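Local coordinates for protein peptidyl tryptophan dihydroxylase (Pseudomonas putida, PDB 7CTQ) that probably uses its bound FAD to dihydroxylate a peptidyl tryptophan, a step essential for biogenesis of the tryptophylquinone cofactor of quinohemoprotein amine dehydrogenase, at residues Pro364-Asp368 and Gly369-Glu373; Glu251-Gln255 and Asp256-Val260; Arg420-Arg423 and Arg424-Glu428. One frame throughout, in Å; residues are numbered along the deposited sequence.

Interaction 1. Residues Pro364-Asp368 and Gly369-Glu373; sequences PVLRD and GLVDE
At chi1 176°, Val-371 points CG1 opposite its own nitrogen and keeps CG2 beside it, which lets its two methyls reach two residues of the facing strand: CG1 meets Pro-364 CB at 4.0 Å and CG2 meets Leu-366 CD1 at 3.9 Å. The setting is a beta hairpin with a two-residue loop, strands 359-367 and 370-378 joined by a type I' turn from Arg-367 to Leu-370. Such a turn needs positive phi at both central positions; Gly-369 adopts its value of 80° easily, and Asp-368 is among the residues that tolerate 55°. The pairs Arg-367 with Leu-370 and Val-365 with Asp-372 are hydrogen-bonded, the first closed by Arg-367 N to Leu-370 O (3.0 Å) and the return bond from Leu-370 N. Proline fits at 364 because it stands in a non-hydrogen-bonded pair with Glu-373, where its lack of an N-H costs no bond across the hairpin. Pro-364, Leu-366 and Val-371 form an apolar patch on a face that also carries Glu-373, and Phe-305 of helix 299-327 packs on Pro-364 and Leu-366. On the reverse face, Val-365 lays CG2 against the peptide of Asp-372, 3.9 Å from Asp-372 C, while Trp-387 and Val-376 add to its burial. Backbone groups at the turn end are fastened to helix 285-294, Gly-369 O by Asn-290 and Val-371 N by Thr-291. The carboxylate of Asp-372 suits a place beside Arg-298, with which OD1 forms a salt bridge; the same OD1 uses its anti lone pair to accept Glu-373 N at 2.7 Å.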
loop_
_atom_site.group_PDB
_atom_site.type_symbol
_atom_site.label_atom_id
_atom_site.label_comp_id
_atom_site.label_asym_id
_atom_site.label_seq_id
_atom_site.Cartn_x
_atom_site.Cartn_y
_atom_site.Cartn_z
ATOM N N PRO A 364 -13.478 -16.794 -6.783
ATOM C CA PRO A 364 -12.626 -16.278 -7.866
ATOM C C PRO A 364 -11.190 -16.785 -7.778
ATOM O O PRO A 364 -10.601 -16.853 -6.696
ATOM C CB PRO A 364 -12.668 -14.755 -7.660
ATOM C CG PRO A 364 -13.904 -14.502 -6.856
ATOM C CD PRO A 364 -14.089 -15.715 -5.992
ATOM N N VAL A 365 -10.614 -17.093 -8.949
ATOM C CA VAL A 365 -9.229 -17.544 -9.097
ATOM C C VAL A 365 -8.617 -16.848 -10.308
ATOM O O VAL A 365 -9.326 -16.325 -11.167
ATOM C CB VAL A 365 -9.125 -19.075 -9.271
ATOM C CG1 VAL A 365 -9.750 -19.797 -8.097
ATOM C CG2 VAL A 365 -9.812 -19.510 -10.561
ATOM N N LEU A 366 -7.283 -16.857 -10.378
ATOM C CA LEU A 366 -6.535 -16.345 -11.528
ATOM C C LEU A 366 -6.059 -17.496 -12.400
ATOM O O LEU A 366 -5.365 -18.387 -11.915
ATOM C CB LEU A 366 -5.319 -15.533 -11.086
ATOM C CG LEU A 366 -5.462 -14.025 -10.941
ATOM C CD1 LEU A 366 -6.778 -13.703 -10.258
ATOM C CD2 LEU A 366 -4.286 -13.407 -10.184
ATOM N N ARG A 367 -6.430 -17.476 -13.683
ATOM C CA ARG A 367 -5.939 -18.460 -14.648
ATOM C C ARG A 367 -5.703 -17.765 -15.980
ATOM O O ARG A 367 -6.610 -17.110 -16.504
ATOM C CB ARG A 367 -6.917 -19.630 -14.829
ATOM C CG ARG A 367 -6.432 -20.684 -15.845
ATOM C CD ARG A 367 -7.353 -21.916 -15.920
ATOM N NE ARG A 367 -6.767 -23.014 -16.699
ATOM C CZ ARG A 367 -7.397 -24.155 -16.986
ATOM N NH1 ARG A 367 -8.636 -24.358 -16.558
ATOM N NH2 ARG A 367 -6.790 -25.099 -17.699
ATOM N N ASP A 368 -4.482 -17.897 -16.509
ATOM C CA ASP A 368 -4.134 -17.418 -17.856
ATOM C C ASP A 368 -4.462 -15.938 -18.041
ATOM O O ASP A 368 -4.937 -15.500 -19.100
ATOM C CB ASP A 368 -4.808 -18.286 -18.931
ATOM C CG ASP A 368 -4.279 -19.730 -18.943
ATOM O OD1 ASP A 368 -3.065 -19.913 -18.691
ATOM O OD2 ASP A 368 -5.064 -20.681 -19.189
ATOM N N GLY A 369 -4.198 -15.150 -17.000
ATOM C CA GLY A 369 -4.401 -13.718 -17.060
ATOM C C GLY A 369 -5.831 -13.258 -16.882
ATOM O O GLY A 369 -6.118 -12.078 -17.100
ATOM N N LEU A 370 -6.745 -14.148 -16.529
ATOM C CA LEU A 370 -8.143 -13.783 -16.380
ATOM C C LEU A 370 -8.677 -14.298 -15.053
ATOM O O LEU A 370 -8.297 -15.380 -14.593
ATOM C CB LEU A 370 -8.999 -14.359 -17.507
ATOM C CG LEU A 370 -8.699 -13.934 -18.951
ATOM C CD1 LEU A 370 -9.296 -14.962 -19.934
ATOM C CD2 LEU A 370 -9.246 -12.552 -19.212
ATOM N N VAL A 371 -9.579 -13.526 -14.452
ATOM C CA VAL A 371 -10.279 -13.992 -13.262
ATOM C C VAL A 371 -11.344 -14.976 -13.714
ATOM O O VAL A 371 -12.201 -14.653 -14.542
ATOM C CB VAL A 371 -10.885 -12.823 -12.467
ATOM C CG1 VAL A 371 -11.704 -13.339 -11.253
ATOM C CG2 VAL A 371 -9.786 -11.879 -12.007
ATOM N N ASP A 372 -11.245 -16.196 -13.223
ATOM C CA ASP A 372 -12.229 -17.227 -13.494
ATOM C C ASP A 372 -12.817 -17.611 -12.151
ATOM O O ASP A 372 -12.672 -16.876 -11.172
ATOM C CB ASP A 372 -11.579 -18.418 -14.215
ATOM C CG ASP A 372 -12.548 -19.178 -15.120
ATOM O OD1 ASP A 372 -13.703 -19.446 -14.702
ATOM O OD2 ASP A 372 -12.146 -19.527 -16.263
ATOM N N GLU A 373 -13.470 -18.757 -12.092
ATOM C CA GLU A 373 -14.101 -19.237 -10.884
ATOM C C GLU A 373 -13.787 -20.722 -10.788
ATOM O O GLU A 373 -13.768 -21.417 -11.807
ATOM C CB GLU A 373 -15.609 -18.985 -10.937
ATOM C CG GLU A 373 -16.312 -19.031 -9.617
ATOM C CD GLU A 373 -17.826 -19.029 -9.782
ATOM O OE1 GLU A 373 -18.311 -19.590 -10.789
ATOM O OE2 GLU A 373 -18.527 -18.470 -8.908
#

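Interaction 2. Residues Glu251-Gln255 and Asp256-Val260; sequences ECVGQ and DWIRV
Asp-256 CB lies 3.3 Å from Gln-255 C where a tight reversal joins the loop 251-255 to strand 257-259; OD2 of this aspartate forms a salt bridge with Arg-119. Trp-257 follows, with CG between its backbone N and carbonyl carbon (chi1 64°), a rotation that folds the indole back beneath the loop backbone. Gly-254 CA sits over the face of the five-membered ring in a CH-pi contact, 3.6 Å from its centroid, and a side chain on this glycine would run into the ring. The Val-253 to Gly-254 peptide lies over the same face, with Val-253 C toward the rim, while Trp-257 O accepts Gly-254 N at 2.8 Å. With an alanine here, the loop backbone would probably lose its aromatic floor and the Gly-254 methylene its CH-pi partner. Ile-258 crosses Val-253 at an angle, Ile-258 CG1 to Val-253 CG2 4.1 Å, as suits two buried branched residues. Arg-259 N bonds almost straight to Cys-252 O (2.8 Å), its CD lies 3.4 Å from Glu-251 O, and its NE is held by Ala-263 O. The strand borders 137-140 at the edge of the FAD-binding Rossmann-type sheet, with helices 285-294 and 299-327 packed against Val-253 and Ile-258.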
loop_
_atom_site.group_PDB
_atom_site.type_symbol
_atom_site.label_atom_id
_atom_site.label_comp_id
_atom_site.label_asym_id
_atom_site.label_seq_id
_atom_site.Cartn_x
_atom_site.Cartn_y
_atom_site.Cartn_z
ATOM N N GLU A 251 -15.741 1.645 -2.358
ATOM C CA GLU A 251 -15.793 1.003 -3.669
ATOM C C GLU A 251 -14.411 1.076 -4.297
ATOM O O GLU A 251 -13.772 2.129 -4.261
ATOM C CB GLU A 251 -16.809 1.690 -4.589
ATOM C CG GLU A 251 -18.227 1.682 -4.069
ATOM C CD GLU A 251 -18.673 0.295 -3.662
ATOM O OE1 GLU A 251 -18.449 -0.649 -4.454
ATOM O OE2 GLU A 251 -19.236 0.151 -2.550
ATOM N N CYS A 252 -13.946 -0.020 -4.891
ATOM C CA CYS A 252 -12.625 0.011 -5.499
ATOM C C CYS A 252 -12.563 -0.552 -6.912
ATOM O O CYS A 252 -11.470 -0.586 -7.489
ATOM C CB CYS A 252 -11.606 -0.731 -4.619
ATOM S SG CYS A 252 -12.091 -2.394 -4.168
ATOM N N VAL A 253 -13.683 -0.991 -7.485
ATOM C CA VAL A 253 -13.682 -1.480 -8.862
ATOM C C VAL A 253 -15.106 -1.431 -9.412
ATOM O O VAL A 253 -16.075 -1.703 -8.699
ATOM C CB VAL A 253 -13.069 -2.901 -8.946
ATOM C CG1 VAL A 253 -13.804 -3.863 -8.016
ATOM C CG2 VAL A 253 -13.056 -3.413 -10.381
ATOM N N GLY A 254 -15.218 -1.088 -10.698
ATOM C CA GLY A 254 -16.480 -1.014 -11.411
ATOM C C GLY A 254 -16.447 -1.794 -12.711
ATOM O O GLY A 254 -15.505 -2.556 -12.962
ATOM N N GLN A 255 -17.473 -1.621 -13.548
ATOM C CA GLN A 255 -17.488 -2.273 -14.854
ATOM C C GLN A 255 -16.361 -1.770 -15.747
ATOM O O GLN A 255 -15.853 -2.516 -16.592
ATOM C CB GLN A 255 -18.834 -2.040 -15.537
ATOM C CG GLN A 255 -20.005 -2.606 -14.772
ATOM C CD GLN A 255 -19.872 -4.099 -14.554
ATOM O OE1 GLN A 255 -19.707 -4.563 -13.422
ATOM N NE2 GLN A 255 -19.939 -4.865 -15.645
ATOM N N ASP A 256 -15.951 -0.524 -15.566
ATOM C CA ASP A 256 -14.963 0.088 -16.443
ATOM C C ASP A 256 -14.017 0.978 -15.659
ATOM O O ASP A 256 -13.508 1.968 -16.192
ATOM C CB ASP A 256 -15.628 0.897 -17.569
ATOM C CG ASP A 256 -16.603 1.957 -17.051
ATOM O OD1 ASP A 256 -16.546 2.324 -15.856
ATOM O OD2 ASP A 256 -17.430 2.443 -17.855
ATOM N N TRP A 257 -13.776 0.654 -14.392
ATOM C CA TRP A 257 -12.826 1.437 -13.617
ATOM C C TRP A 257 -12.283 0.592 -12.477
ATOM O O TRP A 257 -12.854 -0.437 -12.104
ATOM C CB TRP A 257 -13.447 2.736 -13.083
ATOM C CG TRP A 257 -14.569 2.556 -12.102
ATOM C CD1 TRP A 257 -15.900 2.446 -12.391
ATOM C CD2 TRP A 257 -14.462 2.486 -10.670
ATOM N NE1 TRP A 257 -16.625 2.308 -11.229
ATOM C CE2 TRP A 257 -15.766 2.325 -10.161
ATOM C CE3 TRP A 257 -13.393 2.535 -9.776
ATOM C CZ2 TRP A 257 -16.027 2.213 -8.799
ATOM C CZ3 TRP A 257 -13.655 2.421 -8.418
ATOM C CH2 TRP A 257 -14.962 2.260 -7.945
ATOM N N ILE A 258 -11.177 1.055 -11.922
ATOM C CA ILE A 258 -10.552 0.371 -10.800
ATOM C C ILE A 258 -9.770 1.406 -10.012
ATOM O O ILE A 258 -9.211 2.347 -10.584
ATOM C CB ILE A 258 -9.667 -0.804 -11.286
ATOM C CG1 ILE A 258 -9.345 -1.756 -10.133
ATOM C CG2 ILE A 258 -8.357 -0.321 -11.964
ATOM C CD1 ILE A 258 -8.561 -2.957 -10.588
ATOM N N ARG A 259 -9.776 1.261 -8.693
ATOM C CA ARG A 259 -8.884 2.010 -7.826
ATOM C C ARG A 259 -7.696 1.144 -7.420
ATOM O O ARG A 259 -7.851 -0.042 -7.107
ATOM C CB ARG A 259 -9.622 2.507 -6.576
ATOM C CG ARG A 259 -10.380 3.809 -6.797
ATOM C CD ARG A 259 -11.453 4.033 -5.758
ATOM N NE ARG A 259 -10.981 4.875 -4.666
ATOM C CZ ARG A 259 -11.353 6.136 -4.483
ATOM N NH1 ARG A 259 -12.199 6.711 -5.321
ATOM N NH2 ARG A 259 -10.879 6.820 -3.454
ATOM N N VAL A 260 -6.509 1.754 -7.406
ATOM C CA VAL A 260 -5.284 1.088 -6.988
ATOM C C VAL A 260 -4.536 1.988 -6.024
ATOM O O VAL A 260 -4.764 3.199 -5.956
ATOM C CB VAL A 260 -4.371 0.700 -8.171
ATOM C CG1 VAL A 260 -5.054 -0.334 -9.044
ATOM C CG2 VAL A 260 -3.975 1.938 -8.988
#

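Interaction 3. Residues Arg420-Arg423 and Arg424-Glu428; sequences RMVR and RWLLE
Arg-424 N donates to Arg-420 O at 3.1 Å, the first of four successive i to i+4 backbone bonds across this turn of helix. Trp-425 N to Met-421 O, Leu-426 N to Val-422 O and Leu-427 N to Arg-423 O follow, the bond from Leu-426 N to Val-422 O measuring 3.0 Å. Beyond the backbone, the Arg-424 side chain curls back over the preceding turn. Its chain bends at chi3 (-53°), which lays one guanidinium face over Arg-420 O and Met-421 CA, each toward the rim of the group. NH2 comes within 3.6 Å of Met-421 CA, but NH1, 3.5 Å from Arg-420 O, meets that oxygen at too poor an angle for a hydrogen bond. The long aliphatic part of arginine suits this exposed position: CG rests 3.3 Å from Arg-420 O while the charged end stays on the helix surface. Arg-420 and Arg-424 keep their like charges apart, Arg-420 NE lying 5.2 Å from Arg-424 NH1. Arg-423, on another side, extends toward helix 407-410 and a long, weak ion pair with Glu-408.

Val-422 and Leu-426 form the apolar counterpart, side by side and pointing the same way, with Val-422 CG1 and Leu-426 CD1 3.9 Å apart. Val-422 leans on Val-392, and Leu-426 reaches Trp-355 and Leu-407. Trp-425, large and flat, fills the neighbouring buried position against Leu-389, Leu-394 and Val-386, with Leu-426 CD2 at the edge of its ring. Arginines on the outer side and Val-422, Trp-425 and Leu-426 within make helix 416-428 a typical amphipathic alpha-helix, packed on strands 388-389 and 392-393 and helix 407-410.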
loop_
_atom_site.group_PDB
_atom_site.type_symbol
_atom_site.label_atom_id
_atom_site.label_comp_id
_atom_site.label_asym_id
_atom_site.label_seq_id
_atom_site.Cartn_x
_atom_site.Cartn_y
_atom_site.Cartn_z
ATOM N N ARG A 420 3.292 -36.083 -0.718
ATOM C CA ARG A 420 3.881 -35.506 0.485
ATOM C C ARG A 420 3.584 -34.018 0.574
ATOM O O ARG A 420 3.388 -33.486 1.673
ATOM C CB ARG A 420 5.393 -35.760 0.518
ATOM C CG ARG A 420 5.786 -37.216 0.807
ATOM C CD ARG A 420 7.301 -37.381 0.996
ATOM N NE ARG A 420 8.056 -36.854 -0.142
ATOM C CZ ARG A 420 8.426 -37.580 -1.199
ATOM N NH1 ARG A 420 8.105 -38.872 -1.268
ATOM N NH2 ARG A 420 9.109 -37.014 -2.192
ATOM N N MET A 421 3.521 -33.342 -0.574
ATOM C CA MET A 421 3.148 -31.935 -0.601
ATOM C C MET A 421 1.727 -31.734 -0.086
ATOM O O MET A 421 1.467 -30.832 0.719
ATOM C CB MET A 421 3.292 -31.398 -2.022
ATOM C CG MET A 421 2.947 -29.940 -2.219
ATOM S SD MET A 421 2.813 -29.532 -3.985
ATOM C CE MET A 421 1.638 -30.774 -4.545
ATOM N N VAL A 422 0.792 -32.580 -0.527
ATOM C CA VAL A 422 -0.595 -32.423 -0.108
ATOM C C VAL A 422 -0.742 -32.717 1.380
ATOM O O VAL A 422 -1.493 -32.032 2.086
ATOM C CB VAL A 422 -1.510 -33.315 -0.963
ATOM C CG1 VAL A 422 -2.837 -33.564 -0.247
ATOM C CG2 VAL A 422 -1.700 -32.683 -2.347
ATOM N N ARG A 423 -0.023 -33.729 1.877
ATOM C CA ARG A 423 -0.084 -34.073 3.297
ATOM C C ARG A 423 0.408 -32.935 4.181
ATOM O O ARG A 423 -0.148 -32.689 5.258
ATOM C CB ARG A 423 0.750 -35.322 3.567
ATOM C CG ARG A 423 0.178 -36.585 2.979
ATOM C CD ARG A 423 1.049 -37.781 3.336
ATOM N NE ARG A 423 0.409 -39.041 2.963
ATOM C CZ ARG A 423 -0.441 -39.714 3.735
ATOM N NH1 ARG A 423 -0.764 -39.259 4.936
ATOM N NH2 ARG A 423 -0.962 -40.854 3.306
ATOM N N ARG A 424 1.482 -32.265 3.769
ATOM C CA ARG A 424 2.000 -31.141 4.546
ATOM C C ARG A 424 0.996 -29.996 4.604
ATOM O O ARG A 424 0.830 -29.365 5.648
ATOM C CB ARG A 424 3.318 -30.659 3.949
ATOM C CG ARG A 424 4.485 -31.601 4.186
ATOM C CD ARG A 424 5.799 -30.893 3.913
ATOM N NE ARG A 424 5.828 -30.273 2.587
ATOM C CZ ARG A 424 6.210 -30.901 1.477
ATOM N NH1 ARG A 424 6.590 -32.175 1.532
ATOM N NH2 ARG A 424 6.202 -30.262 0.310
ATOM N N TRP A 425 0.332 -29.696 3.484
ATOM C CA TRP A 425 -0.698 -28.660 3.504
ATOM C C TRP A 425 -1.817 -29.024 4.474
ATOM O O TRP A 425 -2.248 -28.196 5.281
ATOM C CB TRP A 425 -1.251 -28.438 2.090
ATOM C CG TRP A 425 -2.168 -27.259 1.979
ATOM C CD1 TRP A 425 -1.808 -25.960 1.765
ATOM C CD2 TRP A 425 -3.597 -27.269 2.085
ATOM N NE1 TRP A 425 -2.931 -25.161 1.730
ATOM C CE2 TRP A 425 -4.039 -25.942 1.921
ATOM C CE3 TRP A 425 -4.552 -28.279 2.295
ATOM C CZ2 TRP A 425 -5.396 -25.592 1.964
ATOM C CZ3 TRP A 425 -5.899 -27.929 2.336
ATOM C CH2 TRP A 425 -6.305 -26.596 2.168
ATOM N N LEU A 426 -2.284 -30.273 4.431
ATOM C CA LEU A 426 -3.383 -30.665 5.307
ATOM C C LEU A 426 -2.999 -30.532 6.774
ATOM O O LEU A 426 -3.833 -30.179 7.618
ATOM C CB LEU A 426 -3.809 -32.098 4.994
ATOM C CG LEU A 426 -4.435 -32.254 3.599
ATOM C CD1 LEU A 426 -4.554 -33.731 3.224
ATOM C CD2 LEU A 426 -5.794 -31.567 3.543
ATOM N N LEU A 427 -1.754 -30.856 7.100
ATOM C CA LEU A 427 -1.279 -30.696 8.471
ATOM C C LEU A 427 -1.382 -29.244 8.905
ATOM O O LEU A 427 -1.869 -28.936 9.999
ATOM C CB LEU A 427 0.168 -31.165 8.561
ATOM C CG LEU A 427 0.617 -31.857 9.832
ATOM C CD1 LEU A 427 0.159 -33.304 9.778
ATOM C CD2 LEU A 427 2.125 -31.749 9.951
ATOM N N GLU A 428 -0.925 -28.335 8.044
ATOM C CA GLU A 428 -0.962 -26.921 8.346
ATOM C C GLU A 428 -2.381 -26.393 8.429
ATOM O O GLU A 428 -2.596 -25.349 9.047
ATOM C CB GLU A 428 -0.163 -26.161 7.290
ATOM C CG GLU A 428 1.329 -26.458 7.378
ATOM C CD GLU A 428 2.125 -26.065 6.130
ATOM O OE1 GLU A 428 1.513 -25.747 5.081
ATOM O OE2 GLU A 428 3.373 -26.108 6.198
#

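In the fold
Along the chain the order is interaction 2, interaction 1, interaction 3. Interaction 2 lies at the edge of the seven-stranded sheet of the flavin-binding part, with the Arg-259 side chain about 9 Å from FAD. Interaction 1, its centre about 17 Å from that of interaction 2, is the turn end of the two-stranded hairpin 359-378. Helices 285-294 and 299-327 touch both, so they bridge sheet edge and hairpin without direct contact between the two. Interaction 3, on helix 416-428, is centred about 24 Å from interaction 1 and 37 Å from interaction 2. Trp-387 contacts the hairpin, while neighbouring Val-386 and Leu-389 meet that helix, which is consistent with the hairpin joining the C-terminal part to the flavin-binding body.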